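Local atomic coordinates of uncharacterized protein (Magnetospirillum magneticum AMB-1, PDB entry 5MU5), a protein that is a Maf-family glycosyltransferase involved in bacterial flagella formation, where it probably attaches sugar to flagellin. Residues Leu92-Phe97 and Ala602-Tyr607; Arg595-Met600 and Arg634-Gln639; Pro204-Trp209 and Arg570-Leu575. All blocks are in the same frame, centred on the assembly; numbering follows the deposited sequence.

Interaction 1 (Leu92-Phe97 and Ala602-Tyr607); sequences LIVKRF and AMCYDY
The shortest polar bond here, 2.9 Å from Asp606 N to Ala602 O, is an i to i+4 backbone bond inside helix 589-609, the helix that turns Cys604 and Tyr605 toward Val94 and Phe97. The amide of Val94 is likewise occupied on its own side, hydrogen-bonded to Asp91 OD2. No hydrogen bond crosses between the segments; the contacts are carbon to sulfur and carbon to carbon, and they cover 156 Å² in all, Phe97 giving the largest share. The nearest pair of CA atoms belongs to Val94 and Cys604, 8.2 Å apart. Between them Val94 CG1 meets Cys604 SG at 3.7 Å. One turn further on, Phe97 carries its ring out with CG opposite the backbone N (chi1 170°) and brings CZ to 3.7 Å from Tyr605 CD2. The pair is not a stack: Phe97 CE2 lies in the plane of the Tyr605 ring, at its edge, while Tyr605 CD2 approaches the Phe97 ring obliquely. Phe97 CZ also comes within 4.2 Å of Tyr605 CB, placing its tip beside the root of the tyrosine. Tyr605 can offer this edge because its CG sits between backbone N and carbonyl carbon (chi1 69°), folding the ring back along its own helix, where Ala602 CA lies 3.2 Å above the plane of the ring, out toward its rim. The contact packs helix 92-107 of the Maf N-terminal domain against helix 589-609 of the Maf helical bundle domain. Around it, Phe97 touches Glu628 and Tyr605 touches Ile625 of helix 618-646, while Leu571 and Leu575 of helix 568-579 pack on Tyr605.

Interaction 2 (Arg595-Met600 and Arg634-Gln639); sequences RGTLMM and RVMTLQ
The CA atoms of Thr597 and Met636 stand 9.3 Å apart, the nearest pair of CA atoms between the two helical segments and a spacing that Met636 spans. Segment 595-600 is kinked: the amides of Gly596 and Thr597 make no bond to the preceding turn, although Met599 N and Met600 N resume the regular pattern. Met636 does the bridging. Its chain runs extended through chi2 (178°) and then turns at chi3 (78°), so that sulfur and methyl find different partners. The methyl CE meets Thr597 tip to tip, 3.6 Å from CG2, whereas SD lies 3.7 Å from Leu598 CD2, the leucine crossing it at a slant. SD also remains within 3.9 Å of Thr597 CG2, so the two neighbours share the thioether end. Thr597 presents its methyl to Met636, with CB close behind; its hydroxyl OG1 accepts a hydrogen bond from Leu242 N and is also bonded to Asp91 OD1, which accounts for the polar end of a buried residue. Cutting Met636 back to an alanine is likely to open a gap between the helices, with Thr597 CG2 and Leu598 CD2 losing the thioether they pack on. Within the helical bundle, Leu554 of helix 546-564 packs on both Leu598 and Met636. From the N-terminal domain, Ile93 and Val94 of helix 92-107 pack on Thr597.

Interaction 3 (Pro204-Trp209 and Arg570-Leu575); sequences PIVVDW and RLMLVL
Met572 supplies just over half of the 112 Å² buried here, 58 Å², with Val206 adding 34 Å² and Ile205 21 Å². The methionine belongs to helix 568-579, the other two to the loop that leads from helix 188-202 into strand 211-214, an outer strand of the parallel four-stranded sheet. Val206 and Met572 run past each other in opposite directions, and the valine methyl CG1 lies 3.7 Å from both CG and SD of the methionine. The second methyl, CG2, reaches Met572 CG at 4.1 Å. Bends at chi2 (-53°) and chi3 (-38°) then curl the methionine chain so that CE comes to Ile205, whose branch methyl CG2 is 3.7 Å away. Ile205 crosses Met572 at about a right angle. Phe122 extends the cover, touching both Val206 and Leu573. Two residues on from Val206, Asp208 OD2 forms salt bridges with Lys610 and Arg611. Across the two segments there is no hydrogen bond: one curled thioether lies against two branched aliphatic side chains, all buried, and the contact rests on van der Waals packing and burial of apolar surface, with no directional bond to fix its register.

Helix 589-609 ties interactions 1 and 2 together, since it supplies a segment to each and their centres are about 10 Å apart; Ile93 CG2 touches Thr597 CG2 at 3.7 Å. Interaction 3 lies about 13 Å from interaction 1, centre to centre, and among several contacts between them Met603 CG, 3.4 Å from Ile205 O, brings helix 589-609 against the loop. Interactions 2 and 3 are about 17 Å apart between centres, yet Met599 SD reaches Met572 CE at 3.9 Å. Interactions 1 and 3 both join the Maf N-terminal domain to the helical bundle domain, whereas interaction 2 is internal to the bundle. No ligand lies among these contacts; together they pack the N-terminal domain against the helical bundle.

Interaction 1 (Leu92-Phe97 and Ala602-Tyr607)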
# COMPACT_ATOMS: atom_id res chain seq x y z
N LEU A 92 -10.65 -12.88 -10.85
CA LEU A 92 -11.67 -13.82 -11.36
C LEU A 92 -12.51 -14.46 -10.25
O LEU A 92 -13.70 -14.70 -10.42
CB LEU A 92 -10.99 -14.93 -12.17
CG LEU A 92 -10.10 -14.46 -13.31
CD1 LEU A 92 -9.34 -15.65 -13.89
CD2 LEU A 92 -10.91 -13.73 -14.37
N ILE A 93 -11.89 -14.74 -9.12
CA ILE A 93 -12.61 -15.38 -8.04
C ILE A 93 -13.67 -14.47 -7.44
O ILE A 93 -14.79 -14.89 -7.20
CB ILE A 93 -11.62 -15.90 -7.00
CG1 ILE A 93 -10.82 -17.03 -7.65
CG2 ILE A 93 -12.37 -16.40 -5.78
CD1 ILE A 93 -9.71 -17.58 -6.80
N VAL A 94 -13.33 -13.21 -7.22
CA VAL A 94 -14.28 -12.28 -6.67
C VAL A 94 -15.33 -11.95 -7.70
O VAL A 94 -16.48 -11.77 -7.35
CB VAL A 94 -13.58 -11.01 -6.16
CG1 VAL A 94 -14.61 -9.96 -5.72
CG2 VAL A 94 -12.68 -11.36 -5.00
N LYS A 95 -14.94 -11.91 -8.96
CA LYS A 95 -15.85 -11.60 -10.05
C LYS A 95 -16.99 -12.62 -10.06
O LYS A 95 -18.16 -12.25 -10.13
CB LYS A 95 -15.07 -11.63 -11.36
CG LYS A 95 -15.81 -11.07 -12.56
CD LYS A 95 -15.16 -11.54 -13.86
CE LYS A 95 -15.97 -11.11 -15.07
NZ LYS A 95 -15.62 -11.94 -16.25
N ARG A 96 -16.63 -13.89 -9.98
CA ARG A 96 -17.59 -14.99 -9.95
C ARG A 96 -18.50 -14.89 -8.72
O ARG A 96 -19.70 -15.08 -8.79
CB ARG A 96 -16.83 -16.32 -9.89
CG ARG A 96 -17.70 -17.54 -10.12
CD ARG A 96 -17.93 -17.69 -11.62
NE ARG A 96 -19.20 -18.32 -11.93
CZ ARG A 96 -19.65 -18.52 -13.17
NH1 ARG A 96 -18.94 -18.14 -14.22
NH2 ARG A 96 -20.83 -19.10 -13.35
N PHE A 97 -17.89 -14.62 -7.58
CA PHE A 97 -18.63 -14.48 -6.35
C PHE A 97 -19.67 -13.37 -6.48
O PHE A 97 -20.84 -13.56 -6.13
CB PHE A 97 -17.67 -14.18 -5.18
CG PHE A 97 -18.37 -13.78 -3.91
CD1 PHE A 97 -19.05 -14.71 -3.15
CD2 PHE A 97 -18.33 -12.47 -3.47
CE1 PHE A 97 -19.69 -14.34 -1.97
CE2 PHE A 97 -18.97 -12.09 -2.30
CZ PHE A 97 -19.65 -13.03 -1.55
N ALA A 602 -15.48 -9.55 0.63
CA ALA A 602 -16.18 -8.91 1.75
C ALA A 602 -16.60 -7.50 1.42
O ALA A 602 -17.67 -7.08 1.83
CB ALA A 602 -15.33 -8.90 3.00
N MET A 603 -15.76 -6.80 0.70
CA MET A 603 -16.07 -5.45 0.29
C MET A 603 -17.30 -5.43 -0.61
O MET A 603 -18.17 -4.55 -0.46
CB MET A 603 -14.91 -4.87 -0.48
CG MET A 603 -15.10 -3.39 -0.76
SD MET A 603 -14.14 -2.94 -2.20
CE MET A 603 -15.27 -3.60 -3.43
N CYS A 604 -17.34 -6.39 -1.54
CA CYS A 604 -18.46 -6.56 -2.48
C CYS A 604 -19.77 -6.87 -1.76
O CYS A 604 -20.74 -6.15 -1.92
CB CYS A 604 -18.16 -7.65 -3.52
SG CYS A 604 -16.83 -7.17 -4.66
N TYR A 605 -19.79 -7.91 -0.94
CA TYR A 605 -21.05 -8.19 -0.27
C TYR A 605 -21.46 -7.09 0.72
O TYR A 605 -22.63 -6.80 0.87
CB TYR A 605 -21.08 -9.59 0.34
CG TYR A 605 -20.21 -9.89 1.53
CD1 TYR A 605 -20.47 -9.35 2.79
CD2 TYR A 605 -19.16 -10.80 1.40
CE1 TYR A 605 -19.67 -9.68 3.88
CE2 TYR A 605 -18.37 -11.13 2.48
CZ TYR A 605 -18.63 -10.57 3.72
OH TYR A 605 -17.85 -10.88 4.80
N ASP A 606 -20.49 -6.45 1.36
CA ASP A 606 -20.80 -5.42 2.34
C ASP A 606 -21.51 -4.24 1.67
O ASP A 606 -22.44 -3.65 2.24
CB ASP A 606 -19.53 -4.95 3.04
CG ASP A 606 -19.78 -3.74 3.92
OD1 ASP A 606 -20.37 -3.90 5.03
OD2 ASP A 606 -19.42 -2.61 3.49
N TYR A 607 -21.06 -3.90 0.47
CA TYR A 607 -21.65 -2.82 -0.28
C TYR A 607 -23.11 -3.16 -0.59
O TYR A 607 -24.01 -2.34 -0.36
CB TYR A 607 -20.87 -2.57 -1.58
CG TYR A 607 -21.45 -1.45 -2.40
CD1 TYR A 607 -21.07 -0.14 -2.20
CD2 TYR A 607 -22.43 -1.71 -3.35
CE1 TYR A 607 -21.63 0.90 -2.94
CE2 TYR A 607 -22.99 -0.70 -4.10
CZ TYR A 607 -22.59 0.61 -3.90
OH TYR A 607 -23.16 1.61 -4.65

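Interaction 2 (Arg595-Met600 and Arg634-Gln639)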
# COMPACT_ATOMS: atom_id res chain seq x y z
N ARG A 595 -5.75 -13.29 1.54
CA ARG A 595 -6.38 -12.08 2.10
C ARG A 595 -6.94 -11.09 1.08
O ARG A 595 -7.96 -10.46 1.33
CB ARG A 595 -5.42 -11.34 3.03
CG ARG A 595 -4.22 -10.74 2.31
CD ARG A 595 -3.16 -10.25 3.26
NE ARG A 595 -2.19 -9.43 2.53
CZ ARG A 595 -1.25 -8.68 3.10
NH1 ARG A 595 -1.13 -8.64 4.42
NH2 ARG A 595 -0.43 -7.97 2.34
N GLY A 596 -6.27 -10.93 -0.05
CA GLY A 596 -6.71 -9.97 -1.06
C GLY A 596 -8.03 -10.42 -1.65
O GLY A 596 -8.96 -9.63 -1.80
N THR A 597 -8.10 -11.70 -1.96
CA THR A 597 -9.28 -12.24 -2.57
C THR A 597 -10.46 -12.20 -1.59
O THR A 597 -11.50 -11.61 -1.92
CB THR A 597 -8.97 -13.62 -3.12
OG1 THR A 597 -7.97 -13.47 -4.15
CG2 THR A 597 -10.22 -14.29 -3.69
N LEU A 598 -10.28 -12.75 -0.39
CA LEU A 598 -11.36 -12.74 0.61
C LEU A 598 -11.83 -11.33 1.05
O LEU A 598 -13.04 -11.11 1.23
CB LEU A 598 -10.97 -13.55 1.85
CG LEU A 598 -10.65 -15.03 1.61
CD1 LEU A 598 -10.34 -15.70 2.93
CD2 LEU A 598 -11.77 -15.76 0.90
N MET A 599 -10.91 -10.39 1.20
CA MET A 599 -11.27 -9.03 1.60
C MET A 599 -12.01 -8.28 0.50
O MET A 599 -12.87 -7.45 0.78
CB MET A 599 -10.05 -8.21 2.04
CG MET A 599 -9.51 -8.55 3.43
SD MET A 599 -10.65 -8.24 4.80
CE MET A 599 -11.51 -9.80 4.92
N MET A 600 -11.68 -8.56 -0.74
CA MET A 600 -12.41 -7.96 -1.83
C MET A 600 -13.80 -8.54 -1.93
O MET A 600 -14.75 -7.80 -2.24
CB MET A 600 -11.66 -8.16 -3.12
CG MET A 600 -10.41 -7.34 -3.12
SD MET A 600 -10.80 -5.60 -2.81
CE MET A 600 -11.49 -5.22 -4.43
N ARG A 634 -14.50 -22.92 -1.28
CA ARG A 634 -14.32 -24.28 -1.83
C ARG A 634 -13.47 -24.27 -3.12
O ARG A 634 -12.53 -25.06 -3.26
CB ARG A 634 -15.69 -24.93 -2.09
CG ARG A 634 -15.62 -26.27 -2.79
CD ARG A 634 -16.95 -27.01 -2.78
NE ARG A 634 -16.72 -28.39 -3.23
CZ ARG A 634 -16.62 -28.77 -4.51
NH1 ARG A 634 -16.75 -27.89 -5.50
NH2 ARG A 634 -16.38 -30.05 -4.79
N VAL A 635 -13.83 -23.41 -4.06
CA VAL A 635 -13.04 -23.26 -5.28
C VAL A 635 -11.58 -22.85 -4.97
O VAL A 635 -10.64 -23.40 -5.55
CB VAL A 635 -13.69 -22.24 -6.25
CG1 VAL A 635 -12.72 -21.83 -7.35
CG2 VAL A 635 -14.97 -22.80 -6.84
N MET A 636 -11.39 -21.91 -4.05
CA MET A 636 -10.05 -21.48 -3.68
C MET A 636 -9.26 -22.63 -3.05
O MET A 636 -8.07 -22.80 -3.32
CB MET A 636 -10.11 -20.33 -2.67
CG MET A 636 -10.67 -19.04 -3.24
SD MET A 636 -10.78 -17.72 -2.02
CE MET A 636 -9.06 -17.20 -1.94
N THR A 637 -9.92 -23.40 -2.21
CA THR A 637 -9.33 -24.55 -1.56
C THR A 637 -8.81 -25.53 -2.59
O THR A 637 -7.66 -25.97 -2.52
CB THR A 637 -10.39 -25.23 -0.66
OG1 THR A 637 -10.66 -24.37 0.46
CG2 THR A 637 -9.92 -26.60 -0.17
N LEU A 638 -9.65 -25.87 -3.56
CA LEU A 638 -9.26 -26.81 -4.61
C LEU A 638 -8.16 -26.27 -5.49
O LEU A 638 -7.31 -27.03 -5.93
CB LEU A 638 -10.46 -27.18 -5.48
CG LEU A 638 -11.50 -28.01 -4.74
CD1 LEU A 638 -12.79 -28.01 -5.55
CD2 LEU A 638 -11.00 -29.43 -4.47
N GLN A 639 -8.18 -24.97 -5.76
CA GLN A 639 -7.15 -24.35 -6.62
C GLN A 639 -5.79 -24.38 -5.95
O GLN A 639 -4.77 -24.68 -6.59
CB GLN A 639 -7.53 -22.92 -6.98
CG GLN A 639 -8.58 -22.88 -8.07
CD GLN A 639 -8.80 -21.50 -8.65
OE1 GLN A 639 -8.22 -20.52 -8.19
NE2 GLN A 639 -9.65 -21.41 -9.67

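Interaction 3 (Pro204-Trp209 and Arg570-Leu575)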
# COMPACT_ATOMS: atom_id res chain seq x y z
N PRO A 204 -9.47 -1.71 6.62
CA PRO A 204 -9.51 -0.78 5.50
C PRO A 204 -10.59 -1.09 4.47
O PRO A 204 -11.10 -0.18 3.79
CB PRO A 204 -8.14 -0.98 4.85
CG PRO A 204 -7.75 -2.36 5.21
CD PRO A 204 -8.33 -2.63 6.57
N ILE A 205 -10.97 -2.35 4.36
CA ILE A 205 -11.77 -2.74 3.23
C ILE A 205 -13.24 -2.26 3.21
O ILE A 205 -13.80 -2.10 2.13
CB ILE A 205 -11.66 -4.26 3.00
CG1 ILE A 205 -11.74 -4.55 1.51
CG2 ILE A 205 -12.69 -5.02 3.84
CD1 ILE A 205 -10.77 -3.76 0.64
N VAL A 206 -13.84 -2.01 4.37
CA VAL A 206 -15.26 -1.65 4.41
C VAL A 206 -15.50 -0.20 4.71
O VAL A 206 -16.29 0.14 5.60
CB VAL A 206 -16.08 -2.51 5.39
CG1 VAL A 206 -16.18 -3.93 4.86
CG2 VAL A 206 -15.50 -2.50 6.80
N VAL A 207 -14.87 0.68 3.95
CA VAL A 207 -15.10 2.10 4.15
C VAL A 207 -16.46 2.54 3.67
O VAL A 207 -16.87 3.63 3.99
CB VAL A 207 -14.05 3.00 3.47
CG1 VAL A 207 -12.72 2.86 4.20
CG2 VAL A 207 -13.92 2.70 1.97
N ASP A 208 -17.16 1.71 2.90
CA ASP A 208 -18.46 2.12 2.38
C ASP A 208 -19.43 2.55 3.48
O ASP A 208 -19.62 1.86 4.46
CB ASP A 208 -19.10 1.02 1.53
CG ASP A 208 -20.48 1.41 1.05
OD1 ASP A 208 -20.60 2.34 0.24
OD2 ASP A 208 -21.46 0.81 1.50
N TRP A 209 -20.04 3.72 3.29
CA TRP A 209 -21.07 4.25 4.18
C TRP A 209 -20.52 4.69 5.52
O TRP A 209 -21.26 4.79 6.51
CB TRP A 209 -22.23 3.28 4.32
CG TRP A 209 -23.59 3.92 4.53
CD1 TRP A 209 -24.45 3.71 5.58
CD2 TRP A 209 -24.23 4.88 3.68
NE1 TRP A 209 -25.58 4.48 5.43
CE2 TRP A 209 -25.47 5.20 4.27
CE3 TRP A 209 -23.89 5.48 2.47
CZ2 TRP A 209 -26.35 6.10 3.68
CZ3 TRP A 209 -24.78 6.38 1.89
CH2 TRP A 209 -25.98 6.68 2.50
N ARG A 570 -19.24 -7.44 13.25
CA ARG A 570 -18.58 -8.53 13.97
C ARG A 570 -17.89 -9.47 12.98
O ARG A 570 -16.75 -9.86 13.18
CB ARG A 570 -19.58 -9.27 14.87
CG ARG A 570 -18.97 -10.38 15.72
CD ARG A 570 -17.80 -9.93 16.61
NE ARG A 570 -18.10 -8.74 17.44
CZ ARG A 570 -17.22 -8.12 18.23
NH1 ARG A 570 -15.96 -8.55 18.33
NH2 ARG A 570 -17.60 -7.05 18.93
N LEU A 571 -18.58 -9.81 11.90
CA LEU A 571 -18.02 -10.66 10.85
C LEU A 571 -16.76 -10.07 10.28
O LEU A 571 -15.79 -10.80 10.07
CB LEU A 571 -19.04 -10.84 9.72
CG LEU A 571 -18.54 -11.63 8.51
CD1 LEU A 571 -17.97 -12.96 8.96
CD2 LEU A 571 -19.69 -11.82 7.55
N MET A 572 -16.78 -8.76 10.00
CA MET A 572 -15.57 -8.07 9.46
C MET A 572 -14.45 -8.04 10.45
O MET A 572 -13.30 -8.23 10.08
CB MET A 572 -15.85 -6.63 9.05
CG MET A 572 -16.35 -6.44 7.64
SD MET A 572 -15.36 -7.18 6.32
CE MET A 572 -13.66 -6.95 6.83
N LEU A 573 -14.76 -7.78 11.72
CA LEU A 573 -13.74 -7.80 12.77
C LEU A 573 -13.09 -9.16 12.85
O LEU A 573 -11.88 -9.26 12.97
CB LEU A 573 -14.31 -7.44 14.15
CG LEU A 573 -14.64 -5.96 14.35
CD1 LEU A 573 -15.56 -5.74 15.54
CD2 LEU A 573 -13.37 -5.15 14.49
N VAL A 574 -13.89 -10.21 12.75
CA VAL A 574 -13.34 -11.56 12.84
C VAL A 574 -12.46 -11.90 11.63
O VAL A 574 -11.39 -12.46 11.80
CB VAL A 574 -14.45 -12.61 13.02
CG1 VAL A 574 -13.88 -14.02 12.96
CG2 VAL A 574 -15.14 -12.40 14.36
N LEU A 575 -12.90 -11.54 10.43
CA LEU A 575 -12.09 -11.82 9.23
C LEU A 575 -10.81 -11.00 9.22
O LEU A 575 -9.75 -11.50 8.83
CB LEU A 575 -12.87 -11.52 7.94
CG LEU A 575 -14.03 -12.46 7.61
CD1 LEU A 575 -14.78 -11.92 6.39
CD2 LEU A 575 -13.51 -13.88 7.36